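PDB 3ING: homoserine dehydrogenase from Thermoplasma acidophilum, which probably catalyses the NADP-dependent interconversion of L-aspartate semialdehyde and L-homoserine on the pathway from aspartate to threonine and methionine. Local coordinates for residues A25-R30 / L52-I57; V154-I159 / V222-G227; G286-I289 / G295-N298. All coordinates share one frame; numbering follows the deposited sequence.

Overall arrangement
Contact 1 lies in the NAD-binding domain, about 33 Å from contact 2 and 36 Å from contact 3, centre to centre. It brings the end of helix 14-29 to the start of helix 54-64 and is thin and partly buried, with an arginine edge beside a hydroxyl and an amide against an isoleucine methyl. Contacts 2 and 3 share the other domain and touch each other, I159 and L155 of contact 2 packing on I289 of contact 3. Contact 2 joins two helix ends at the surface through water, an imidazole and leucine; contact 3, partly buried, pairs the strands of a hairpin by backbone and amide bonds. Both of these reach the second subunit.

Contact 1 (A25-R30 / L52-I57); sequences ASNRRR and LDISSI
R28 and S55 meet at the edge of the guanidinium: the S55 hydroxyl lies close to the plane of the group, with NH2 of R28 3.6 Å from OG of S55. The arginine reaches there because its chain is extended from CG to NE (chi2 172°, chi3 -166°), carrying the end of the side chain forward although its CB does not point at the other helix. Its NE forms a salt bridge with D24, one turn back on the same helix, which probably holds the group. Beside it N27 is directed toward helix 54-64, and its amide meets I54 nearly at right angles, with ND2 of N27 4.1 Å from CD1 of I54. The amide is not spent on this methyl group, since ND2 gives its hydrogen bond to the carbonyl oxygen of I35. I54 is buried, and besides N27 it packs on L20 and I23 of helix 14-29 and on V37 of strand 34-41. Just before it, D53 is the N-cap of helix 54-64: N of S56 donates to OD1 of D53 at 3.1 Å, from well above the carboxylate plane. The contact thus sets an amide against a buried isoleucine methyl and a guanidinium edge against a hydroxyl. The charge of R28 is met by D24, and D53, with its OD1 5.8 Å from NH2 of R28, can probably add only a weak long-range attraction.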
ATOM      1  N   ALA A  25       8.128  -4.824  21.472  1.00 24.02           N
ATOM      2  CA  ALA A  25       6.771  -5.377  21.504  1.00 26.94           C
ATOM      3  C   ALA A  25       6.696  -6.502  20.502  1.00 28.83           C
ATOM      4  O   ALA A  25       6.114  -7.537  20.766  1.00 29.76           O
ATOM      5  CB  ALA A  25       5.738  -4.284  21.198  1.00 25.09           C
ATOM      6  N   SER A  26       7.346  -6.306  19.369  1.00 31.71           N
ATOM      7  CA  SER A  26       7.346  -7.300  18.304  1.00 37.82           C
ATOM      8  C   SER A  26       8.019  -8.579  18.705  1.00 38.61           C
ATOM      9  O   SER A  26       7.510  -9.668  18.459  1.00 38.03           O
ATOM     10  CB  SER A  26       8.059  -6.758  17.081  1.00 39.06           C
ATOM     11  OG  SER A  26       8.249  -7.806  16.143  1.00 47.17           O
ATOM     12  N   ASN A  27       9.200  -8.442  19.293  1.00 39.86           N
ATOM     13  CA  ASN A  27       9.941  -9.586  19.756  1.00 40.28           C
ATOM     14  C   ASN A  27       9.125 -10.377  20.778  1.00 42.00           C
ATOM     15  O   ASN A  27       9.229 -11.590  20.828  1.00 41.29           O
ATOM     16  CB  ASN A  27      11.295  -9.156  20.359  1.00 39.03           C
ATOM     17  CG  ASN A  27      12.298  -8.675  19.296  1.00 33.29           C
ATOM     18  OD1 ASN A  27      12.116  -8.891  18.086  1.00 28.64           O
ATOM     19  ND2 ASN A  27      13.362  -8.017  19.754  1.00 26.91           N
ATOM     20  N   ARG A  28       8.331  -9.687  21.596  1.00 42.72           N
ATOM     21  CA  ARG A  28       7.552 -10.352  22.643  1.00 45.77           C
ATOM     22  C   ARG A  28       6.364 -11.181  22.117  1.00 47.60           C
ATOM     23  O   ARG A  28       5.883 -12.056  22.805  1.00 48.95           O
ATOM     24  CB  ARG A  28       7.082  -9.329  23.671  1.00 45.50           C
ATOM     25  CG  ARG A  28       8.209  -8.796  24.500  1.00 46.31           C
ATOM     26  CD  ARG A  28       7.760  -7.645  25.391  1.00 56.34           C
ATOM     27  NE  ARG A  28       8.918  -6.937  25.936  1.00 60.19           N
ATOM     28  CZ  ARG A  28       9.625  -7.327  26.994  1.00 63.43           C
ATOM     29  NH1 ARG A  28       9.293  -8.422  27.669  1.00 64.99           N
ATOM     30  NH2 ARG A  28      10.671  -6.609  27.391  1.00 66.68           N
ATOM     31  N   ARG A  29       5.910 -10.906  20.902  1.00 53.17           N
ATOM     32  CA  ARG A  29       4.860 -11.692  20.261  1.00 57.83           C
ATOM     33  C   ARG A  29       5.448 -12.962  19.709  1.00 62.83           C
ATOM     34  O   ARG A  29       4.844 -14.025  19.823  1.00 65.48           O
ATOM     35  CB  ARG A  29       4.254 -10.935  19.094  1.00 59.19           C
ATOM     36  CG  ARG A  29       3.419  -9.755  19.483  1.00 61.13           C
ATOM     37  CD  ARG A  29       3.275  -8.826  18.300  1.00 69.47           C
ATOM     38  NE  ARG A  29       2.813  -9.511  17.087  1.00 75.88           N
ATOM     39  CZ  ARG A  29       2.761  -8.952  15.876  1.00 77.55           C
ATOM     40  NH1 ARG A  29       3.143  -7.692  15.688  1.00 81.83           N
ATOM     41  NH2 ARG A  29       2.324  -9.657  14.836  1.00 75.65           N
ATOM     42  N   ARG A  30       6.606 -12.817  19.059  1.00 67.05           N
ATOM     43  CA  ARG A  30       7.438 -13.934  18.538  1.00 68.90           C
ATOM     44  C   ARG A  30       6.704 -15.017  17.742  1.00 69.46           C
ATOM     45  O   ARG A  30       7.304 -15.652  16.873  1.00 70.32           O
ATOM     46  CB  ARG A  30       8.304 -14.574  19.666  1.00 69.68           C
ATOM     47  CG  ARG A  30       7.602 -15.061  20.950  1.00 71.26           C
ATOM     48  CD  ARG A  30       6.832 -16.359  20.726  1.00 73.65           C
ATOM     49  N   LEU A  52      21.781  -7.106  23.882  1.00 34.52           N
ATOM     50  CA  LEU A  52      21.436  -5.806  24.468  1.00 30.24           C
ATOM     51  C   LEU A  52      19.993  -5.894  24.953  1.00 28.25           C
ATOM     52  O   LEU A  52      19.109  -6.421  24.240  1.00 30.49           O
ATOM     53  CB  LEU A  52      21.564  -4.651  23.464  1.00 23.72           C
ATOM     54  CG  LEU A  52      22.936  -4.055  23.064  1.00 26.38           C
ATOM     55  CD1 LEU A  52      22.795  -2.809  22.177  1.00 24.56           C
ATOM     56  CD2 LEU A  52      23.760  -3.690  24.265  1.00 19.04           C
ATOM     57  N   ASP A  53      19.734  -5.322  26.126  1.00 23.52           N
ATOM     58  CA  ASP A  53      18.404  -5.381  26.733  1.00 16.98           C
ATOM     59  C   ASP A  53      17.624  -4.119  26.393  1.00 20.48           C
ATOM     60  O   ASP A  53      17.763  -3.078  27.042  1.00 18.47           O
ATOM     61  CB  ASP A  53      18.570  -5.597  28.226  1.00 17.02           C
ATOM     62  CG  ASP A  53      17.250  -5.705  28.955  1.00 17.33           C
ATOM     63  OD1 ASP A  53      16.203  -5.273  28.442  1.00 14.54           O
ATOM     64  OD2 ASP A  53      17.274  -6.183  30.086  1.00 17.99           O
ATOM     65  N   ILE A  54      16.750  -4.237  25.387  1.00 17.24           N
ATOM     66  CA  ILE A  54      16.068  -3.089  24.810  1.00 18.05           C
ATOM     67  C   ILE A  54      15.171  -2.376  25.790  1.00 17.51           C
ATOM     68  O   ILE A  54      15.197  -1.154  25.858  1.00 18.10           O
ATOM     69  CB  ILE A  54      15.223  -3.495  23.540  1.00 19.57           C
ATOM     70  CG1 ILE A  54      16.130  -4.015  22.417  1.00 27.60           C
ATOM     71  CG2 ILE A  54      14.413  -2.337  23.054  1.00 27.00           C
ATOM     72  CD1 ILE A  54      15.343  -4.784  21.283  1.00 26.13           C
ATOM     73  N   SER A  55      14.368  -3.111  26.548  1.00 18.64           N
ATOM     74  CA  SER A  55      13.469  -2.440  27.492  1.00 22.49           C
ATOM     75  C   SER A  55      14.283  -1.720  28.546  1.00 18.96           C
ATOM     76  O   SER A  55      13.887  -0.673  29.014  1.00 21.35           O
ATOM     77  CB  SER A  55      12.471  -3.412  28.124  1.00 22.31           C
ATOM     78  OG  SER A  55      13.151  -4.397  28.809  1.00 27.75           O
ATOM     79  N   SER A  56      15.430  -2.275  28.909  1.00 18.91           N
ATOM     80  CA  SER A  56      16.285  -1.602  29.852  1.00 20.18           C
ATOM     81  C   SER A  56      16.859  -0.315  29.257  1.00 20.78           C
ATOM     82  O   SER A  56      16.963   0.703  29.936  1.00 20.11           O
ATOM     83  CB  SER A  56      17.400  -2.509  30.305  1.00 22.39           C
ATOM     84  OG  SER A  56      17.912  -1.997  31.483  1.00 20.63           O
ATOM     85  N   ILE A  57      17.217  -0.346  27.984  1.00 19.46           N
ATOM     86  CA  ILE A  57      17.720   0.846  27.314  1.00 18.55           C
ATOM     87  C   ILE A  57      16.618   1.895  27.193  1.00 19.95           C
ATOM     88  O   ILE A  57      16.858   3.082  27.393  1.00 16.92           O
ATOM     89  CB  ILE A  57      18.304   0.507  25.926  1.00 19.07           C
ATOM     90  CG1 ILE A  57      19.622  -0.284  26.115  1.00 23.79           C
ATOM     91  CG2 ILE A  57      18.508   1.773  25.116  1.00 20.42           C
ATOM     92  CD1 ILE A  57      20.151  -0.949  24.869  1.00 24.09           C
TER

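Contact 2 (V154-I159 / V222-G227). With EDO (1,2-ethanediol), chain G; EDO (1,2-ethanediol), chain I.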
ATOM      1  N   VAL A 154       4.056   1.061  -1.060  1.00 21.92           N
ATOM      2  CA  VAL A 154       2.913   1.033  -2.016  1.00 22.40           C
ATOM      3  C   VAL A 154       3.435   1.102  -3.451  1.00 22.25           C
ATOM      4  O   VAL A 154       3.018   0.347  -4.353  1.00 20.86           O
ATOM      5  CB  VAL A 154       1.961   2.184  -1.730  1.00 21.38           C
ATOM      6  CG1 VAL A 154       0.883   2.340  -2.829  1.00 21.29           C
ATOM      7  CG2 VAL A 154       1.337   2.005  -0.316  1.00 19.13           C
ATOM      8  N   LEU A 155       4.350   2.032  -3.661  1.00 22.26           N
ATOM      9  CA  LEU A 155       4.957   2.216  -4.986  1.00 23.25           C
ATOM     10  C   LEU A 155       5.770   0.990  -5.357  1.00 23.15           C
ATOM     11  O   LEU A 155       5.757   0.589  -6.523  1.00 21.47           O
ATOM     12  CB  LEU A 155       5.818   3.481  -5.030  1.00 23.16           C
ATOM     13  CG  LEU A 155       5.151   4.853  -4.922  1.00 23.33           C
ATOM     14  CD1 LEU A 155       6.174   5.917  -4.851  1.00 18.20           C
ATOM     15  CD2 LEU A 155       4.234   5.104  -6.083  1.00 27.69           C
ATOM     16  N   ASP A 156       6.437   0.353  -4.385  1.00 22.09           N
ATOM     17  CA  ASP A 156       7.252  -0.838  -4.670  1.00 21.26           C
ATOM     18  C   ASP A 156       6.448  -2.130  -4.865  1.00 20.92           C
ATOM     19  O   ASP A 156       6.837  -2.982  -5.629  1.00 22.56           O
ATOM     20  CB  ASP A 156       8.259  -1.122  -3.534  1.00 21.33           C
ATOM     21  CG  ASP A 156       9.422  -0.133  -3.489  1.00 26.62           C
ATOM     22  OD1 ASP A 156       9.616   0.570  -4.482  1.00 22.07           O
ATOM     23  OD2 ASP A 156      10.139  -0.077  -2.455  1.00 25.14           O
ATOM     24  N   TYR A 157       5.372  -2.325  -4.115  1.00 20.75           N
ATOM     25  CA  TYR A 157       4.710  -3.631  -4.133  1.00 20.33           C
ATOM     26  C   TYR A 157       3.227  -3.677  -4.458  1.00 20.71           C
ATOM     27  O   TYR A 157       2.669  -4.776  -4.526  1.00 20.36           O
ATOM     28  CB  TYR A 157       4.911  -4.298  -2.754  1.00 21.95           C
ATOM     29  CG  TYR A 157       6.360  -4.406  -2.378  1.00 25.36           C
ATOM     30  CD1 TYR A 157       7.198  -5.304  -3.038  1.00 34.34           C
ATOM     31  CD2 TYR A 157       6.920  -3.573  -1.424  1.00 25.65           C
ATOM     32  CE1 TYR A 157       8.527  -5.371  -2.733  1.00 30.90           C
ATOM     33  CE2 TYR A 157       8.247  -3.637  -1.126  1.00 24.06           C
ATOM     34  CZ  TYR A 157       9.040  -4.557  -1.759  1.00 34.48           C
ATOM     35  OH  TYR A 157      10.394  -4.651  -1.465  1.00 38.46           O
ATOM     36  N   SER A 158       2.584  -2.519  -4.621  1.00 20.18           N
ATOM     37  CA  SER A 158       1.141  -2.468  -4.876  1.00 21.55           C
ATOM     38  C   SER A 158       0.756  -2.027  -6.287  1.00 21.74           C
ATOM     39  O   SER A 158      -0.341  -2.335  -6.731  1.00 20.27           O
ATOM     40  CB  SER A 158       0.455  -1.535  -3.885  1.00 22.60           C
ATOM     41  OG  SER A 158       0.449  -2.055  -2.559  1.00 22.75           O
ATOM     42  N   ILE A 159       1.631  -1.319  -6.995  1.00 21.07           N
ATOM     43  CA  ILE A 159       1.332  -0.847  -8.368  1.00 23.32           C
ATOM     44  C   ILE A 159       2.459  -1.156  -9.362  1.00 25.26           C
ATOM     45  O   ILE A 159       2.814  -0.360 -10.225  1.00 24.51           O
ATOM     46  CB  ILE A 159       1.000   0.661  -8.370  1.00 26.24           C
ATOM     47  CG1 ILE A 159       2.193   1.485  -7.830  1.00 30.09           C
ATOM     48  CG2 ILE A 159      -0.187   0.922  -7.537  1.00 20.50           C
ATOM     49  CD1 ILE A 159       2.028   2.989  -8.010  1.00 34.68           C
ATOM     50  N   VAL A 222      10.717  12.704  -6.392  1.00 22.70           N
ATOM     51  CA  VAL A 222      11.004  12.824  -7.827  1.00 21.52           C
ATOM     52  C   VAL A 222      12.092  11.823  -8.224  1.00 22.19           C
ATOM     53  O   VAL A 222      11.968  11.152  -9.238  1.00 22.05           O
ATOM     54  CB  VAL A 222      11.334  14.279  -8.267  1.00 21.32           C
ATOM     55  CG1 VAL A 222      12.770  14.731  -7.800  1.00 19.21           C
ATOM     56  CG2 VAL A 222      11.153  14.432  -9.826  1.00 21.52           C
ATOM     57  N   ASN A 223      13.145  11.673  -7.411  1.00 23.86           N
ATOM     58  CA  ASN A 223      14.230  10.705  -7.743  1.00 22.81           C
ATOM     59  C   ASN A 223      13.731   9.255  -7.688  1.00 23.86           C
ATOM     60  O   ASN A 223      14.047   8.443  -8.542  1.00 22.03           O
ATOM     61  CB  ASN A 223      15.449  10.875  -6.819  1.00 20.75           C
ATOM     62  CG  ASN A 223      16.150  12.194  -7.002  1.00 21.14           C
ATOM     63  OD1 ASN A 223      15.929  12.906  -7.989  1.00 19.96           O
ATOM     64  ND2 ASN A 223      17.080  12.488  -6.092  1.00 21.05           N
ATOM     65  N   HIS A 224      12.960   8.920  -6.662  1.00 20.40           N
ATOM     66  CA  HIS A 224      12.355   7.604  -6.603  1.00 20.60           C
ATOM     67  C   HIS A 224      11.430   7.290  -7.807  1.00 22.64           C
ATOM     68  O   HIS A 224      11.555   6.270  -8.425  1.00 21.86           O
ATOM     69  CB  HIS A 224      11.499   7.444  -5.361  1.00 20.89           C
ATOM     70  CG  HIS A 224      10.958   6.063  -5.207  1.00 24.59           C
ATOM     71  ND1 HIS A 224      11.547   5.128  -4.382  1.00 25.82           N
ATOM     72  CD2 HIS A 224       9.916   5.435  -5.797  1.00 29.02           C
ATOM     73  CE1 HIS A 224      10.878   3.991  -4.456  1.00 32.54           C
ATOM     74  NE2 HIS A 224       9.894   4.145  -5.315  1.00 23.53           N
ATOM     75  N   ILE A 225      10.480   8.165  -8.097  1.00 20.84           N
ATOM     76  CA  ILE A 225       9.476   7.877  -9.082  1.00 20.85           C
ATOM     77  C   ILE A 225      10.039   8.003 -10.478  1.00 22.63           C
ATOM     78  O   ILE A 225       9.767   7.114 -11.314  1.00 20.80           O
ATOM     79  CB  ILE A 225       8.275   8.787  -8.930  1.00 20.36           C
ATOM     80  CG1 ILE A 225       7.625   8.527  -7.562  1.00 19.66           C
ATOM     81  CG2 ILE A 225       7.288   8.575 -10.102  1.00 22.28           C
ATOM     82  CD1 ILE A 225       6.565   9.535  -7.135  1.00 21.04           C
ATOM     83  N   PHE A 226      10.783   9.087 -10.763  1.00 21.79           N
ATOM     84  CA  PHE A 226      11.232   9.302 -12.144  1.00 20.33           C
ATOM     85  C   PHE A 226      12.680   8.956 -12.443  1.00 21.84           C
ATOM     86  O   PHE A 226      13.135   9.111 -13.568  1.00 21.93           O
ATOM     87  CB  PHE A 226      10.891  10.729 -12.564  1.00 26.43           C
ATOM     88  CG  PHE A 226       9.399  10.977 -12.619  1.00 24.45           C
ATOM     89  CD1 PHE A 226       8.635  10.383 -13.600  1.00 27.95           C
ATOM     90  CD2 PHE A 226       8.771  11.751 -11.665  1.00 23.84           C
ATOM     91  CE1 PHE A 226       7.265  10.580 -13.646  1.00 27.12           C
ATOM     92  CE2 PHE A 226       7.396  11.957 -11.717  1.00 25.85           C
ATOM     93  CZ  PHE A 226       6.656  11.366 -12.709  1.00 25.94           C
ATOM     94  N   GLY A 227      13.402   8.445 -11.459  1.00 22.77           N
ATOM     95  CA  GLY A 227      14.745   7.970 -11.720  1.00 23.66           C
ATOM     96  C   GLY A 227      15.778   9.054 -11.928  1.00 25.77           C
ATOM     97  O   GLY A 227      16.821   8.812 -12.528  1.00 28.04           O
TER
HETATM   98  C1  EDO G 330      13.224   1.448  -2.118  1.00 40.86           C
HETATM   99  O1  EDO G 330      11.859   1.827  -1.956  1.00 28.21           O
HETATM  100  C2  EDO G 330      13.542   1.236  -3.605  1.00 49.37           C
HETATM  101  O2  EDO G 330      12.427   0.762  -4.406  1.00 49.91           O
HETATM  102  C1  EDO I 332       7.344   5.665 -13.614  1.00 42.14           C
HETATM  103  O1  EDO I 332       7.129   7.058 -13.969  1.00 41.54           O
HETATM  104  C2  EDO I 332       6.781   5.253 -12.247  1.00 40.22           C
HETATM  105  O2  EDO I 332       7.761   5.022 -11.169  1.00 45.33           O
HETATM  106  O   HOH W   1       8.771   1.934  -6.657  1.00 35.69           O
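H224 and L155 carry most of this contact, their side chains reaching past one another from the two helices. CD1 of L155 is 3.9 Å from CD2 of H224 and, as the end of the same branch, 4.0 Å from CG1 of I225, whose side chain runs across the leucine. The polar half is formed by D156, whose OD1 lies at the edge of the imidazole, near its plane, 3.6 Å from CE1 of H224. A water bridges the two residues, donating to OD1 of D156 at 2.7 Å and lying 2.8 Å from NE2 of H224. An ethanediol, probably from the crystallisation liquor, grips the same carboxylate with both hydroxyls: its O1 donates to OD2 of D156 at 2.6 Å and its O2 to OD1.

The second shell sets these groups in place. A trans chi1 of -175° swings the imidazole of H224 toward helix 152-157, and its ND1 is hydrogen-bonded to the hydroxyl of Y141; both ring nitrogens therefore have partners, which probably limits the rotation of the ring. R140 forms a salt bridge with OD2 of D156, which would probably keep the carboxylate charged. On the sheet side of the leucine, L155 and I225 both pack on V164 of strand 164-170, and L155 also touches I289 of strand 286-291. CG2 of I225 lies over the centre of one face of the neighbouring F226 ring, 3.7 Å above its plane. The arrangement is that of helices packed on one face of an antiparallel sheet, an alpha+beta architecture in the homoserine dehydrogenase family domain, in which the ends of helices 152-157 and 212-226 lie together and meet each other at their solvent-facing margin.

Contact 3 (G286-I289 / G295-N298); sequences GYQI and GTVN
Q288 and N298 face each other across a beta hairpin, strands 286-291 and 296-301, whose short segments run nearly antiparallel. They form a non-hydrogen-bonded pair with side chains lying side by side and pointing the same way. The next pair, I289 with V297, is hydrogen-bonded: N of I289 donates to O of V297 at 2.8 Å, and N of V297 returns a bond to O of I289.

Q288 and I289 are each modelled in two conformations, and the side-chain contacts told here hold for one of them. In it the carbon chain of Q288 is stretched out as far as CD (chi1 179°), and the terminal amide is then turned about 83° from it (chi3), which lets NE2 face N298. The N298 side chain answers with CG beside its own backbone N and anti to the carbonyl carbon, bringing OD1 to Q288. CG of Q288 also approaches CG2 of T296 tightly, though how closely is doubtful. On the face opposite Q288 and N298, I289 lies alongside V297, with CG1 of I289 4.0 Å from CB of V297, and continues the apolar layer onto F167 and I159. Y287 turns its ring to F167 and gives its hydroxyl to a hydrogen bond with the P150 carbonyl.

N298 works in two directions: ND2 bonds to OG of S300 in the second subunit, where V297 and N298 also pair with a strand of that chain and the sheet runs on through the interface. A leucine here would keep bulk but lose both amide bonds, and would probably leave the Q288 amide without its mate and free to turn. In the intact pair NE2 of Q288 donates to OD1 of N298 at 2.9 Å; the acceptor lies in the plane of the Q288 amide, while the donor is tilted 24° from the carbonyl plane of N298.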
ATOM      1  N   GLY A 286      -1.227  12.555   3.750  1.00 23.05           N
ATOM      2  CA  GLY A 286      -1.755  11.712   2.683  1.00 21.75           C
ATOM      3  C   GLY A 286      -1.404  12.230   1.321  1.00 21.88           C
ATOM      4  O   GLY A 286      -0.860  13.320   1.190  1.00 20.27           O
ATOM      5  N   TYR A 287      -1.713  11.425   0.314  1.00 20.93           N
ATOM      6  CA  TYR A 287      -1.383  11.725  -1.044  1.00 19.73           C
ATOM      7  C   TYR A 287      -2.272  10.993  -2.070  1.00 19.76           C
ATOM      8  O   TYR A 287      -3.100  10.110  -1.744  1.00 17.63           O
ATOM      9  CB  TYR A 287       0.090  11.357  -1.309  1.00 22.36           C
ATOM     10  CG  TYR A 287       0.342   9.857  -1.189  1.00 23.91           C
ATOM     11  CD1 TYR A 287       0.121   9.016  -2.245  1.00 18.39           C
ATOM     12  CD2 TYR A 287       0.771   9.298  -0.002  1.00 19.86           C
ATOM     13  CE1 TYR A 287       0.329   7.620  -2.145  1.00 18.09           C
ATOM     14  CE2 TYR A 287       0.968   7.924   0.110  1.00 21.40           C
ATOM     15  CZ  TYR A 287       0.754   7.092  -0.970  1.00 22.53           C
ATOM     16  OH  TYR A 287       0.975   5.704  -0.861  1.00 21.32           O
ATOM     17  N   GLN A 288      -2.043  11.321  -3.330  0.50 20.64           N
ATOM     18  CA  GLN A 288      -2.754  10.726  -4.428  0.50 21.13           C
ATOM     19  C   GLN A 288      -1.716  10.391  -5.500  0.50 21.46           C
ATOM     20  O   GLN A 288      -0.903  11.254  -5.834  0.50 20.18           O
ATOM     21  CB  GLN A 288      -3.789  11.724  -4.959  0.50 22.96           C
ATOM     22  CG  GLN A 288      -4.596  11.253  -6.129  0.50 23.63           C
ATOM     23  CD  GLN A 288      -5.673  12.233  -6.556  0.50 20.49           C
ATOM     24  OE1 GLN A 288      -5.412  13.187  -7.302  0.50 27.48           O
ATOM     25  NE2 GLN A 288      -6.905  11.961  -6.158  0.50 16.12           N
ATOM     26  N   ILE A 289      -1.727   9.161  -6.028  0.80 20.71           N
ATOM     27  CA  ILE A 289      -0.882   8.855  -7.153  0.80 20.07           C
ATOM     28  C   ILE A 289      -1.744   8.479  -8.338  0.80 20.75           C
ATOM     29  O   ILE A 289      -2.561   7.565  -8.283  0.80 16.60           O
ATOM     30  CB  ILE A 289       0.133   7.716  -6.916  0.80 23.18           C
ATOM     31  CG1 ILE A 289      -0.481   6.599  -6.088  0.80 23.86           C
ATOM     32  CG2 ILE A 289       1.437   8.267  -6.328  0.80 24.16           C
ATOM     33  CD1 ILE A 289       0.335   5.362  -6.114  0.80 29.43           C
ATOM     34  N   GLY A 295      -5.119   2.842 -11.880  1.00 19.50           N
ATOM     35  CA  GLY A 295      -5.981   3.977 -11.576  1.00 21.21           C
ATOM     36  C   GLY A 295      -5.311   5.087 -10.796  1.00 20.89           C
ATOM     37  O   GLY A 295      -4.081   5.263 -10.869  1.00 18.25           O
ATOM     38  N   THR A 296      -6.133   5.845 -10.062  1.00 17.86           N
ATOM     39  CA  THR A 296      -5.645   6.893  -9.200  1.00 20.94           C
ATOM     40  C   THR A 296      -5.958   6.468  -7.791  1.00 21.70           C
ATOM     41  O   THR A 296      -7.131   6.275  -7.419  1.00 21.36           O
ATOM     42  CB  THR A 296      -6.268   8.268  -9.513  1.00 20.40           C
ATOM     43  OG1 THR A 296      -5.849   8.651 -10.810  1.00 27.35           O
ATOM     44  CG2 THR A 296      -5.842   9.370  -8.487  1.00 20.09           C
ATOM     45  N   VAL A 297      -4.888   6.335  -7.023  1.00 22.41           N
ATOM     46  CA  VAL A 297      -4.938   5.787  -5.688  1.00 19.36           C
ATOM     47  C   VAL A 297      -4.687   6.854  -4.653  1.00 18.31           C
ATOM     48  O   VAL A 297      -3.772   7.671  -4.802  1.00 20.05           O
ATOM     49  CB  VAL A 297      -3.916   4.602  -5.505  1.00 20.81           C
ATOM     50  CG1 VAL A 297      -3.924   4.119  -4.048  1.00 23.42           C
ATOM     51  CG2 VAL A 297      -4.237   3.439  -6.491  1.00 17.70           C
ATOM     52  N   ASN A 298      -5.526   6.857  -3.616  1.00 18.23           N
ATOM     53  CA  ASN A 298      -5.430   7.795  -2.520  1.00 18.88           C
ATOM     54  C   ASN A 298      -5.052   7.072  -1.234  1.00 19.87           C
ATOM     55  O   ASN A 298      -5.611   6.046  -0.928  1.00 20.34           O
ATOM     56  CB  ASN A 298      -6.750   8.539  -2.307  1.00 20.72           C
ATOM     57  CG  ASN A 298      -7.400   8.972  -3.609  1.00 25.72           C
ATOM     58  OD1 ASN A 298      -6.779   9.656  -4.423  1.00 23.89           O
ATOM     59  ND2 ASN A 298      -8.669   8.587  -3.803  1.00 20.51           N
TER